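Local coordinates for protein NAD nucleotidase (Haemophilus influenzae, PDB 3ZTV) that hydrolyses NAD to adenosine and nicotinamide riboside in the periplasm, acting as both a pyrophosphatase and a 5'-nucleotidase of broad specificity, at residues 371-375 / 462-468; 385-391 / 407-412. All blocks are in the same frame, centred on the assembly; numbering follows the deposited sequence.

Interaction 1: residues 371-375 / 462-468; sequences ANRIP and STGAFPY. With ADN (adenosine), chain D.
Arg-373 reaches across the start of the 3-10 turn 463-465 and lays one face of its guanidinium over Gly-464 CA, which sits 3.5 Å from the plane and toward the rim. At the edge of the same group, NH1 donates to Thr-463 OG1 (2.9 Å, 168° at the hydrogen), with the acceptor almost exactly in the guanidinium plane. The chain is extended from CG to NE, whereas Thr-463 OG1 stands between its own backbone N and carbonyl carbon (chi1 53°), which turns the hydroxyl to the arginine and leaves CG2 for Ile-374 CD1. The turn forms one wall of the nucleoside pocket of the 5'-nucleotidase C-terminal domain: Ser-462 OG accepts from Gly-464 N in an ST turn and donates to adenosine O3' (2.8 Å), while Arg-373 is a likely substrate-binding residue. Farther along, Tyr-468 OH donates to Arg-373 O (2.7 Å) from above the carbonyl plane, 56° out of it, and is also bonded to Ser-385 N. Phe-466, its CG anti to the backbone N, carries its ring to Ile-374 CG1 and Pro-375; Pro-375 CD makes an off-centre CH-pi contact, 4.2 Å from the ring centroid. Phe-569 meets the Phe-466 ring edge-to-face.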
loop_
_atom_site.group_PDB
_atom_site.type_symbol
_atom_site.label_atom_id
_atom_site.label_comp_id
_atom_site.label_asym_id
_atom_site.label_seq_id
_atom_site.Cartn_x
_atom_site.Cartn_y
_atom_site.Cartn_z
ATOM N N ALA A 371 43.397 -29.072 -7.781
ATOM C CA ALA A 371 43.465 -30.528 -7.816
ATOM C C ALA A 371 42.114 -31.186 -7.545
ATOM O O ALA A 371 41.834 -32.281 -8.039
ATOM C CB ALA A 371 44.507 -31.033 -6.825
ATOM N N ASN A 372 41.275 -30.516 -6.760
ATOM C CA ASN A 372 40.026 -31.121 -6.300
ATOM C C ASN A 372 38.769 -30.567 -6.962
ATOM O O ASN A 372 37.664 -30.815 -6.487
ATOM C CB ASN A 372 39.909 -31.014 -4.779
ATOM C CG ASN A 372 41.004 -31.777 -4.058
ATOM O OD1 ASN A 372 40.988 -33.008 -4.008
ATOM N ND2 ASN A 372 41.958 -31.048 -3.486
ATOM N N ARG A 373 38.936 -29.845 -8.065
ATOM C CA ARG A 373 37.804 -29.182 -8.711
ATOM C C ARG A 373 36.707 -30.145 -9.144
ATOM O O ARG A 373 35.520 -29.845 -8.991
ATOM C CB ARG A 373 38.266 -28.348 -9.904
ATOM C CG ARG A 373 38.961 -27.061 -9.509
ATOM C CD ARG A 373 39.576 -26.389 -10.720
ATOM N NE ARG A 373 40.151 -25.089 -10.392
ATOM C CZ ARG A 373 40.764 -24.311 -11.278
ATOM N NH1 ARG A 373 40.871 -24.705 -12.539
ATOM N NH2 ARG A 373 41.265 -23.140 -10.905
ATOM N N ILE A 374 37.103 -31.293 -9.685
ATOM C CA ILE A 374 36.152 -32.285 -10.183
ATOM C C ILE A 374 36.299 -33.590 -9.405
ATOM O O ILE A 374 37.406 -34.117 -9.276
ATOM C CB ILE A 374 36.363 -32.553 -11.679
ATOM C CG1 ILE A 374 36.249 -31.248 -12.472
ATOM C CG2 ILE A 374 35.358 -33.578 -12.183
ATOM C CD1 ILE A 374 36.591 -31.387 -13.937
ATOM N N PRO A 375 35.185 -34.119 -8.874
ATOM C CA PRO A 375 35.281 -35.345 -8.075
ATOM C C PRO A 375 35.692 -36.534 -8.927
ATOM O O PRO A 375 35.372 -36.572 -10.117
ATOM C CB PRO A 375 33.849 -35.552 -7.566
ATOM C CG PRO A 375 33.168 -34.222 -7.744
ATOM C CD PRO A 375 33.803 -33.612 -8.947
ATOM N N SER A 462 37.638 -23.973 -18.511
ATOM C CA SER A 462 38.352 -24.177 -17.255
ATOM C C SER A 462 37.620 -25.114 -16.301
ATOM O O SER A 462 36.408 -25.003 -16.118
ATOM C CB SER A 462 38.585 -22.824 -16.571
ATOM O OG SER A 462 38.986 -22.973 -15.219
ATOM N N THR A 463 38.367 -26.019 -15.674
ATOM C CA THR A 463 37.793 -26.931 -14.689
ATOM C C THR A 463 37.227 -26.166 -13.499
ATOM O O THR A 463 36.436 -26.708 -12.725
ATOM C CB THR A 463 38.835 -27.941 -14.179
ATOM O OG1 THR A 463 39.989 -27.234 -13.710
ATOM C CG2 THR A 463 39.240 -28.901 -15.288
ATOM N N GLY A 464 37.629 -24.907 -13.354
ATOM C CA GLY A 464 37.153 -24.082 -12.256
ATOM C C GLY A 464 35.664 -23.784 -12.306
ATOM O O GLY A 464 35.098 -23.275 -11.337
ATOM N N ALA A 465 35.023 -24.091 -13.432
ATOM C CA ALA A 465 33.582 -23.873 -13.568
ATOM C C ALA A 465 32.739 -24.907 -12.819
ATOM O O ALA A 465 31.539 -24.707 -12.623
ATOM C CB ALA A 465 33.185 -23.848 -15.039
ATOM N N PHE A 466 33.342 -26.016 -12.409
ATOM C CA PHE A 466 32.549 -27.116 -11.869
ATOM C C PHE A 466 31.737 -26.661 -10.654
ATOM O O PHE A 466 32.296 -26.103 -9.713
ATOM C CB PHE A 466 33.424 -28.322 -11.527
ATOM C CG PHE A 466 32.645 -29.596 -11.418
ATOM C CD1 PHE A 466 32.019 -29.941 -10.232
ATOM C CD2 PHE A 466 32.510 -30.431 -12.520
ATOM C CE1 PHE A 466 31.280 -31.108 -10.135
ATOM C CE2 PHE A 466 31.770 -31.598 -12.430
ATOM C CZ PHE A 466 31.155 -31.934 -11.230
ATOM N N PRO A 467 30.409 -26.904 -10.665
ATOM C CA PRO A 467 29.512 -26.325 -9.659
ATOM C C PRO A 467 29.263 -27.200 -8.432
ATOM O O PRO A 467 29.107 -28.419 -8.547
ATOM C CB PRO A 467 28.207 -26.162 -10.436
ATOM C CG PRO A 467 28.194 -27.356 -11.344
ATOM C CD PRO A 467 29.652 -27.576 -11.740
ATOM N N TYR A 468 29.224 -26.563 -7.270
ATOM C CA TYR A 468 28.826 -27.211 -6.023
ATOM C C TYR A 468 27.826 -26.291 -5.347
ATOM O O TYR A 468 27.919 -25.067 -5.480
ATOM C CB TYR A 468 30.025 -27.419 -5.094
ATOM C CG TYR A 468 31.089 -28.361 -5.619
ATOM C CD1 TYR A 468 32.019 -27.940 -6.565
ATOM C CD2 TYR A 468 31.172 -29.671 -5.159
ATOM C CE1 TYR A 468 32.999 -28.800 -7.041
ATOM C CE2 TYR A 468 32.150 -30.539 -5.634
ATOM C CZ TYR A 468 33.059 -30.097 -6.573
ATOM O OH TYR A 468 34.043 -30.943 -7.053
HETATM O "O5'" ADN D . 42.097 -19.093 -13.242
HETATM C "C5'" ADN D . 40.839 -18.765 -13.837
HETATM C "C4'" ADN D . 39.731 -19.463 -13.057
HETATM O "O4'" ADN D . 39.622 -18.901 -11.746
HETATM C "C3'" ADN D . 38.365 -19.304 -13.696
HETATM O "O3'" ADN D . 38.095 -20.366 -14.616
HETATM C "C2'" ADN D . 37.423 -19.347 -12.508
HETATM O "O2'" ADN D . 37.054 -20.695 -12.193
HETATM C "C1'" ADN D . 38.251 -18.799 -11.360
HETATM N N9 ADN D . 37.907 -17.377 -11.141
HETATM C C8 ADN D . 38.498 -16.297 -11.689
HETATM N N7 ADN D . 37.909 -15.150 -11.250
HETATM C C5 ADN D . 36.913 -15.501 -10.405
HETATM C C6 ADN D . 35.895 -14.813 -9.580
HETATM N N6 ADN D . 35.784 -13.465 -9.552
HETATM N N1 ADN D . 35.063 -15.577 -8.846
HETATM C C2 ADN D . 35.137 -16.920 -8.841
HETATM N N3 ADN D . 36.032 -17.611 -9.561
HETATM C C4 ADN D . 36.930 -16.966 -10.339
#

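Interaction 2: residues 385-391 / 407-412. With ADN (adenosine), chain D.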
loop_
_atom_site.group_PDB
_atom_site.type_symbol
_atom_site.label_atom_id
_atom_site.label_comp_id
_atom_site.label_asym_id
_atom_site.label_seq_id
_atom_site.Cartn_x
_atom_site.Cartn_y
_atom_site.Cartn_z
ATOM N N SER A 385 35.580 -30.985 -4.536
ATOM C CA SER A 385 35.861 -29.763 -3.798
ATOM C C SER A 385 34.873 -29.507 -2.657
ATOM O O SER A 385 33.956 -28.689 -2.785
ATOM C CB SER A 385 35.881 -28.565 -4.751
ATOM O OG SER A 385 36.465 -27.444 -4.113
ATOM N N ILE A 386 35.065 -30.195 -1.537
ATOM C CA ILE A 386 34.228 -29.988 -0.360
ATOM C C ILE A 386 34.335 -28.538 0.117
ATOM O O ILE A 386 33.365 -27.963 0.617
ATOM C CB ILE A 386 34.595 -30.960 0.791
ATOM C CG1 ILE A 386 34.392 -32.414 0.344
ATOM C CG2 ILE A 386 33.746 -30.674 2.017
ATOM C CD1 ILE A 386 34.812 -33.449 1.384
ATOM N N ALA A 387 35.510 -27.942 -0.057
ATOM C CA ALA A 387 35.702 -26.540 0.302
ATOM C C ALA A 387 34.742 -25.623 -0.461
ATOM O O ALA A 387 34.273 -24.628 0.088
ATOM C CB ALA A 387 37.157 -26.113 0.096
ATOM N N THR A 388 34.433 -25.968 -1.708
ATOM C CA THR A 388 33.468 -25.188 -2.484
ATOM C C THR A 388 32.054 -25.320 -1.912
ATOM O O THR A 388 31.312 -24.334 -1.841
ATOM C CB THR A 388 33.489 -25.565 -3.974
ATOM O OG1 THR A 388 34.808 -25.353 -4.492
ATOM C CG2 THR A 388 32.504 -24.707 -4.755
ATOM N N ARG A 389 31.675 -26.529 -1.499
ATOM C CA ARG A 389 30.403 -26.714 -0.798
ATOM C C ARG A 389 30.352 -25.830 0.452
ATOM O O ARG A 389 29.338 -25.188 0.727
ATOM C CB ARG A 389 30.165 -28.193 -0.453
ATOM C CG ARG A 389 28.826 -28.491 0.215
ATOM C CD ARG A 389 28.954 -28.548 1.725
ATOM N NE ARG A 389 27.667 -28.717 2.400
ATOM C CZ ARG A 389 27.228 -29.858 2.925
ATOM N NH1 ARG A 389 27.959 -30.963 2.850
ATOM N NH2 ARG A 389 26.048 -29.893 3.526
ATOM N N PHE A 390 31.449 -25.786 1.200
ATOM C CA PHE A 390 31.549 -24.910 2.360
ATOM C C PHE A 390 31.267 -23.446 1.987
ATOM O O PHE A 390 30.470 -22.765 2.637
ATOM C CB PHE A 390 32.945 -25.040 2.970
ATOM C CG PHE A 390 33.095 -24.379 4.306
ATOM C CD1 PHE A 390 31.988 -23.977 5.028
ATOM C CD2 PHE A 390 34.353 -24.177 4.851
ATOM C CE1 PHE A 390 32.130 -23.373 6.254
ATOM C CE2 PHE A 390 34.502 -23.572 6.080
ATOM C CZ PHE A 390 33.386 -23.170 6.786
ATOM N N ILE A 391 31.935 -22.959 0.947
ATOM C CA ILE A 391 31.720 -21.583 0.523
ATOM C C ILE A 391 30.259 -21.369 0.122
ATOM O O ILE A 391 29.654 -20.350 0.467
ATOM C CB ILE A 391 32.685 -21.163 -0.609
ATOM C CG1 ILE A 391 34.135 -21.235 -0.115
ATOM C CG2 ILE A 391 32.350 -19.757 -1.090
ATOM C CD1 ILE A 391 34.376 -20.468 1.145
ATOM N N GLN A 407 28.161 -22.327 -6.253
ATOM C CA GLN A 407 29.504 -21.730 -6.277
ATOM C C GLN A 407 30.392 -22.542 -7.216
ATOM O O GLN A 407 30.322 -23.774 -7.243
ATOM C CB GLN A 407 30.103 -21.695 -4.858
ATOM C CG GLN A 407 31.555 -21.200 -4.761
ATOM C CD GLN A 407 31.711 -19.699 -4.987
ATOM O OE1 GLN A 407 30.743 -18.979 -5.194
ATOM N NE2 GLN A 407 32.951 -19.228 -4.943
ATOM N N ASN A 408 31.224 -21.860 -7.996
ATOM C CA ASN A 408 32.163 -22.534 -8.894
ATOM C C ASN A 408 33.455 -22.930 -8.169
ATOM O O ASN A 408 33.985 -22.158 -7.368
ATOM C CB ASN A 408 32.485 -21.650 -10.106
ATOM C CG ASN A 408 33.200 -20.367 -9.722
ATOM O OD1 ASN A 408 32.706 -19.580 -8.915
ATOM N ND2 ASN A 408 34.383 -20.162 -10.292
ATOM N N ALA A 409 33.962 -24.128 -8.462
ATOM C CA ALA A 409 35.141 -24.677 -7.785
ATOM C C ALA A 409 36.399 -23.814 -7.930
ATOM O O ALA A 409 37.268 -23.832 -7.064
ATOM C CB ALA A 409 35.417 -26.105 -8.270
ATOM N N GLY A 410 36.494 -23.069 -9.023
ATOM C CA GLY A 410 37.643 -22.210 -9.252
ATOM C C GLY A 410 37.689 -21.017 -8.316
ATOM O O GLY A 410 38.688 -20.295 -8.264
ATOM N N GLY A 411 36.606 -20.802 -7.576
ATOM C CA GLY A 411 36.527 -19.688 -6.650
ATOM C C GLY A 411 37.152 -20.012 -5.308
ATOM O O GLY A 411 37.161 -19.180 -4.400
ATOM N N VAL A 412 37.666 -21.234 -5.178
ATOM C CA VAL A 412 38.331 -21.677 -3.956
ATOM C C VAL A 412 39.721 -22.225 -4.310
ATOM O O VAL A 412 39.846 -23.207 -5.044
ATOM C CB VAL A 412 37.475 -22.717 -3.187
ATOM C CG1 VAL A 412 36.009 -22.295 -3.193
ATOM C CG2 VAL A 412 37.620 -24.103 -3.791
HETATM O "O5'" ADN D . 42.097 -19.093 -13.242
HETATM C "C5'" ADN D . 40.839 -18.765 -13.837
HETATM C "C4'" ADN D . 39.731 -19.463 -13.057
HETATM O "O4'" ADN D . 39.622 -18.901 -11.746
HETATM C "C3'" ADN D . 38.365 -19.304 -13.696
HETATM O "O3'" ADN D . 38.095 -20.366 -14.616
HETATM C "C2'" ADN D . 37.423 -19.347 -12.508
HETATM O "O2'" ADN D . 37.054 -20.695 -12.193
HETATM C "C1'" ADN D . 38.251 -18.799 -11.360
HETATM N N9 ADN D . 37.907 -17.377 -11.141
HETATM C C8 ADN D . 38.498 -16.297 -11.689
HETATM N N7 ADN D . 37.909 -15.150 -11.250
HETATM C C5 ADN D . 36.913 -15.501 -10.405
HETATM C C6 ADN D . 35.895 -14.813 -9.580
HETATM N N6 ADN D . 35.784 -13.465 -9.552
HETATM N N1 ADN D . 35.063 -15.577 -8.846
HETATM C C2 ADN D . 35.137 -16.920 -8.841
HETATM N N3 ADN D . 36.032 -17.611 -9.561
HETATM C C4 ADN D . 36.930 -16.966 -10.339
HETATM O O HOH W 1 38.219 -26.450 -5.843
#
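Thr-388, on the first turn of helix 386-396, packs against the end of strand 404-408 and the 3-10 turn 409-411 that follows it, so that a helix lies against a strand of the mixed sheet in the C-terminal domain. The van der Waals contacts run along one side of the helix. Thr-388 has its methyl anti to the backbone N and its hydroxyl beside that N (chi1 -58°), which directs CG2 to Gln-407 CG (3.6 Å) and OG1 to Val-412. Ile-391 and Val-412 run antiparallel alongside one another, CG1 against CG1 at 3.8 Å, and Ile-391 CG2 lies against the amide end of Gln-407, whose OE1 is held by Asn-514.

The polar contacts gather at the helix start. Ser-385 occupies the N-cap position; its OG accepts from Thr-388 OG1 (2.7 Å) and donates to a water, which in turn donates to Ala-409 O (3.0 Å). This relay joins the helix start to the turn, beside Val-412 CG2.

The ligand contacts leave from the far side of the strand. Asn-408 points away from the helix, its OD1 bonded to Asn-514. Gly-410 CA approaches adenosine O2' to 3.4 Å. Asn-408 ND2 bonds only weakly to O2', but its bond to adenine N3 (3.1 Å) is practically straight, 179° at the hydrogen.

How the interactions relate
Interactions 1 and 2 lie with their centres about 8 Å apart, and interaction 2 is nested in the loop that interaction 1 closes. Strands 467-470 and 404-408 are antiparallel neighbours in one sheet, with Gln-407 N 2.9 Å from Tyr-468 O; beyond the strands, Gly-410 N lies 2.7 Å from Gly-464 O and joins the two 3-10 turns. Both are probable hydrogen bonds. Asn-372 O of interaction 1 also packs on Ser-385 CB of interaction 2, at 3.4 Å. Both contacts touch the adenosine: Ser-462 bonds to O3', Asn-408 to N3 and weakly to O2', and Asn-434 and Asp-522 add further bonds. Asp-522 lies close to the side chains of both Ser-462 and Asn-408.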